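Local coordinates for protein beta-porphyranase B (Bacteroides plebeius, PDB 4AWD) that cleaves the sulfated red-algal polysaccharide porphyran at the beta-1,4 linkages between D-galactose and L-galactose-6-sulfate, releasing mostly disaccharides, at residues A[217-222]-A[269-274]. Sequence-based numbering, arbitrary orientation.
Sequences KRTDNT and TKYTDT
One water accepts a hydrogen bond from Lys-270 NZ at 2.7 Å. The same water donates to Thr-219 OG1, but that bond is weak and long, at 3.4 Å. It also meets Tyr-271 OH, though the modelled separation is too short to be trusted. The water bridges strand 219-221 of the GH16 beta-jelly roll, paired antiparallel with strand 204-213, and the loop between strands 260-265 and 281-285. The main partner of Thr-219 OG1 lies elsewhere, at the backbone O of Tyr-211, whose ring also stacks with that of Tyr-271. Over one face of the Tyr-271 ring, towards the rim, sits Lys-270 CG; with CG anti to the backbone N (chi1 -166°) and the chain beyond it extended, the ammonium reaches the shared water. The side chain of Asn-221 is about 10 Å from that of Glu-176, the probable nucleophile. Direct packing between strand and loop rests on this buried Asn-221. Its CG lies at the edge of the Tyr-271 ring, in the ring plane and 3.6 Å from CE2, while the amide is turned 68° from that plane.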
ATOM      1  N   LYS A 217      10.656 -15.480 -16.351  1.00 31.80           N
ATOM      2  CA  LYS A 217      10.016 -15.263 -15.055  1.00 31.67           C
ATOM      3  C   LYS A 217       9.744 -13.772 -14.830  1.00 31.16           C
ATOM      4  O   LYS A 217      10.378 -12.922 -15.449  1.00 30.87           O
ATOM      5  CB  LYS A 217      10.875 -15.839 -13.923  1.00 31.68           C
ATOM      6  N   ARG A 218       8.780 -13.470 -13.963  1.00 30.87           N
ATOM      7  CA  ARG A 218       8.533 -12.097 -13.534  1.00 30.66           C
ATOM      8  C   ARG A 218       9.644 -11.705 -12.552  1.00 29.49           C
ATOM      9  O   ARG A 218       9.864 -12.400 -11.559  1.00 29.93           O
ATOM     10  CB  ARG A 218       7.139 -11.972 -12.893  1.00 31.21           C
ATOM     11  CG  ARG A 218       6.574 -10.544 -12.863  1.00 34.08           C
ATOM     12  CD  ARG A 218       5.041 -10.515 -12.713  1.00 39.68           C
ATOM     13  NE  ARG A 218       4.604 -10.719 -11.327  1.00 43.46           N
ATOM     14  CZ  ARG A 218       4.030  -9.788 -10.557  1.00 45.50           C
ATOM     15  NH1 ARG A 218       3.797  -8.558 -11.027  1.00 44.63           N
ATOM     16  NH2 ARG A 218       3.680 -10.089  -9.305  1.00 46.25           N
ATOM     17  N   THR A 219      10.373 -10.632 -12.845  1.00 27.74           N
ATOM     18  CA  THR A 219      11.427 -10.185 -11.934  1.00 25.82           C
ATOM     19  C   THR A 219      10.994  -8.962 -11.137  1.00 25.02           C
ATOM     20  O   THR A 219      10.440  -8.009 -11.687  1.00 24.51           O
ATOM     21  CB  THR A 219      12.807  -9.925 -12.638  1.00 26.08           C
ATOM     22  OG1 THR A 219      12.708  -8.834 -13.567  1.00 24.52           O
ATOM     23  CG2 THR A 219      13.326 -11.194 -13.347  1.00 24.91           C
ATOM     24  N   ASP A 220      11.244  -9.016  -9.833  1.00 23.97           N
ATOM     25  CA  ASP A 220      10.938  -7.923  -8.926  1.00 22.82           C
ATOM     26  C   ASP A 220      12.190  -7.085  -8.774  1.00 22.16           C
ATOM     27  O   ASP A 220      13.122  -7.499  -8.086  1.00 22.05           O
ATOM     28  CB  ASP A 220      10.521  -8.485  -7.564  1.00 22.75           C
ATOM     29  CG  ASP A 220      10.064  -7.410  -6.588  1.00 22.42           C
ATOM     30  OD1 ASP A 220      10.141  -6.204  -6.909  1.00 20.94           O
ATOM     31  OD2 ASP A 220       9.612  -7.777  -5.486  1.00 22.86           O
ATOM     32  N   ASN A 221      12.217  -5.908  -9.399  1.00 21.16           N
ATOM     33  CA  ASN A 221      13.428  -5.078  -9.371  1.00 20.35           C
ATOM     34  C   ASN A 221      13.369  -3.917  -8.378  1.00 20.11           C
ATOM     35  O   ASN A 221      12.592  -2.966  -8.519  1.00 19.69           O
ATOM     36  CB  ASN A 221      13.834  -4.630 -10.772  1.00 20.02           C
ATOM     37  CG  ASN A 221      13.855  -5.786 -11.747  1.00 19.94           C
ATOM     38  OD1 ASN A 221      12.839  -6.078 -12.417  1.00 19.38           O
ATOM     39  ND2 ASN A 221      14.982  -6.495 -11.794  1.00 16.17           N
ATOM     40  N   THR A 222      14.248  -4.024  -7.391  1.00 19.74           N
ATOM     41  CA  THR A 222      14.221  -3.236  -6.181  1.00 19.28           C
ATOM     42  C   THR A 222      15.438  -2.296  -6.142  1.00 19.13           C
ATOM     43  O   THR A 222      16.395  -2.483  -6.893  1.00 19.08           O
ATOM     44  CB  THR A 222      14.095  -4.236  -4.984  1.00 19.56           C
ATOM     45  OG1 THR A 222      12.698  -4.434  -4.689  1.00 19.08           O
ATOM     46  CG2 THR A 222      14.836  -3.799  -3.735  1.00 20.11           C
ATOM     47  N   THR A 269      16.940   1.958 -12.407  1.00 18.23           N
ATOM     48  CA  THR A 269      16.967   2.403 -13.790  1.00 19.08           C
ATOM     49  C   THR A 269      17.440   1.281 -14.718  1.00 20.03           C
ATOM     50  O   THR A 269      17.830   1.535 -15.876  1.00 19.95           O
ATOM     51  CB  THR A 269      17.867   3.626 -13.971  1.00 19.11           C
ATOM     52  OG1 THR A 269      19.186   3.321 -13.477  1.00 19.40           O
ATOM     53  CG2 THR A 269      17.295   4.819 -13.238  1.00 17.71           C
ATOM     54  N   LYS A 270      17.381   0.044 -14.216  1.00 20.46           N
ATOM     55  CA  LYS A 270      17.846  -1.102 -14.977  1.00 21.36           C
ATOM     56  C   LYS A 270      17.205  -1.148 -16.359  1.00 21.57           C
ATOM     57  O   LYS A 270      17.900  -1.304 -17.365  1.00 22.06           O
ATOM     58  CB  LYS A 270      17.589  -2.415 -14.229  1.00 21.99           C
ATOM     59  CG  LYS A 270      18.356  -3.612 -14.802  1.00 22.35           C
ATOM     60  CD  LYS A 270      18.198  -4.847 -13.922  1.00 24.26           C
ATOM     61  CE  LYS A 270      18.793  -6.072 -14.600  1.00 24.48           C
ATOM     62  NZ  LYS A 270      18.605  -7.297 -13.785  1.00 25.35           N
ATOM     63  N   TYR A 271      15.889  -0.983 -16.411  1.00 21.38           N
ATOM     64  CA  TYR A 271      15.166  -1.171 -17.665  1.00 21.06           C
ATOM     65  C   TYR A 271      14.715   0.111 -18.351  1.00 21.01           C
ATOM     66  O   TYR A 271      14.350   0.082 -19.519  1.00 21.50           O
ATOM     67  CB  TYR A 271      13.995  -2.132 -17.470  1.00 21.05           C
ATOM     68  CG  TYR A 271      14.399  -3.514 -16.978  1.00 19.39           C
ATOM     69  CD1 TYR A 271      14.899  -4.470 -17.856  1.00 18.91           C
ATOM     70  CD2 TYR A 271      14.283  -3.856 -15.635  1.00 19.35           C
ATOM     71  CE1 TYR A 271      15.282  -5.733 -17.409  1.00 18.26           C
ATOM     72  CE2 TYR A 271      14.646  -5.126 -15.177  1.00 17.75           C
ATOM     73  CZ  TYR A 271      15.143  -6.056 -16.073  1.00 18.29           C
ATOM     74  OH  TYR A 271      15.500  -7.315 -15.633  1.00 18.89           O
ATOM     75  N   THR A 272      14.754   1.228 -17.626  1.00 21.02           N
ATOM     76  CA  THR A 272      14.416   2.553 -18.159  1.00 20.50           C
ATOM     77  C   THR A 272      15.001   3.649 -17.277  1.00 20.92           C
ATOM     78  O   THR A 272      15.089   3.489 -16.063  1.00 21.00           O
ATOM     79  CB  THR A 272      12.889   2.772 -18.274  1.00 20.64           C
ATOM     80  OG1 THR A 272      12.612   4.168 -18.441  1.00 19.09           O
ATOM     81  CG2 THR A 272      12.157   2.246 -17.033  1.00 19.92           C
ATOM     82  N   ASP A 273      15.390   4.760 -17.902  1.00 21.17           N
ATOM     83  CA  ASP A 273      15.932   5.917 -17.205  1.00 21.62           C
ATOM     84  C   ASP A 273      14.880   6.596 -16.341  1.00 20.92           C
ATOM     85  O   ASP A 273      15.218   7.327 -15.409  1.00 20.67           O
ATOM     86  CB  ASP A 273      16.506   6.934 -18.209  1.00 22.43           C
ATOM     87  CG  ASP A 273      17.772   6.420 -18.931  1.00 25.83           C
ATOM     88  OD1 ASP A 273      18.639   5.781 -18.280  1.00 27.62           O
ATOM     89  OD2 ASP A 273      17.901   6.666 -20.158  1.00 29.69           O
ATOM     90  N   THR A 274      13.608   6.358 -16.670  1.00 20.32           N
ATOM     91  CA  THR A 274      12.486   7.011 -16.009  1.00 19.62           C
ATOM     92  C   THR A 274      11.464   5.980 -15.486  1.00 19.24           C
ATOM     93  O   THR A 274      10.313   5.968 -15.941  1.00 19.11           O
ATOM     94  CB  THR A 274      11.785   7.992 -16.973  1.00 19.96           C
ATOM     95  OG1 THR A 274      11.392   7.296 -18.165  1.00 19.72           O
ATOM     96  CG2 THR A 274      12.705   9.168 -17.341  1.00 19.32           C
TER
HETATM   97  O   HOH W   1      16.053  -8.231 -13.452  1.00 26.68           O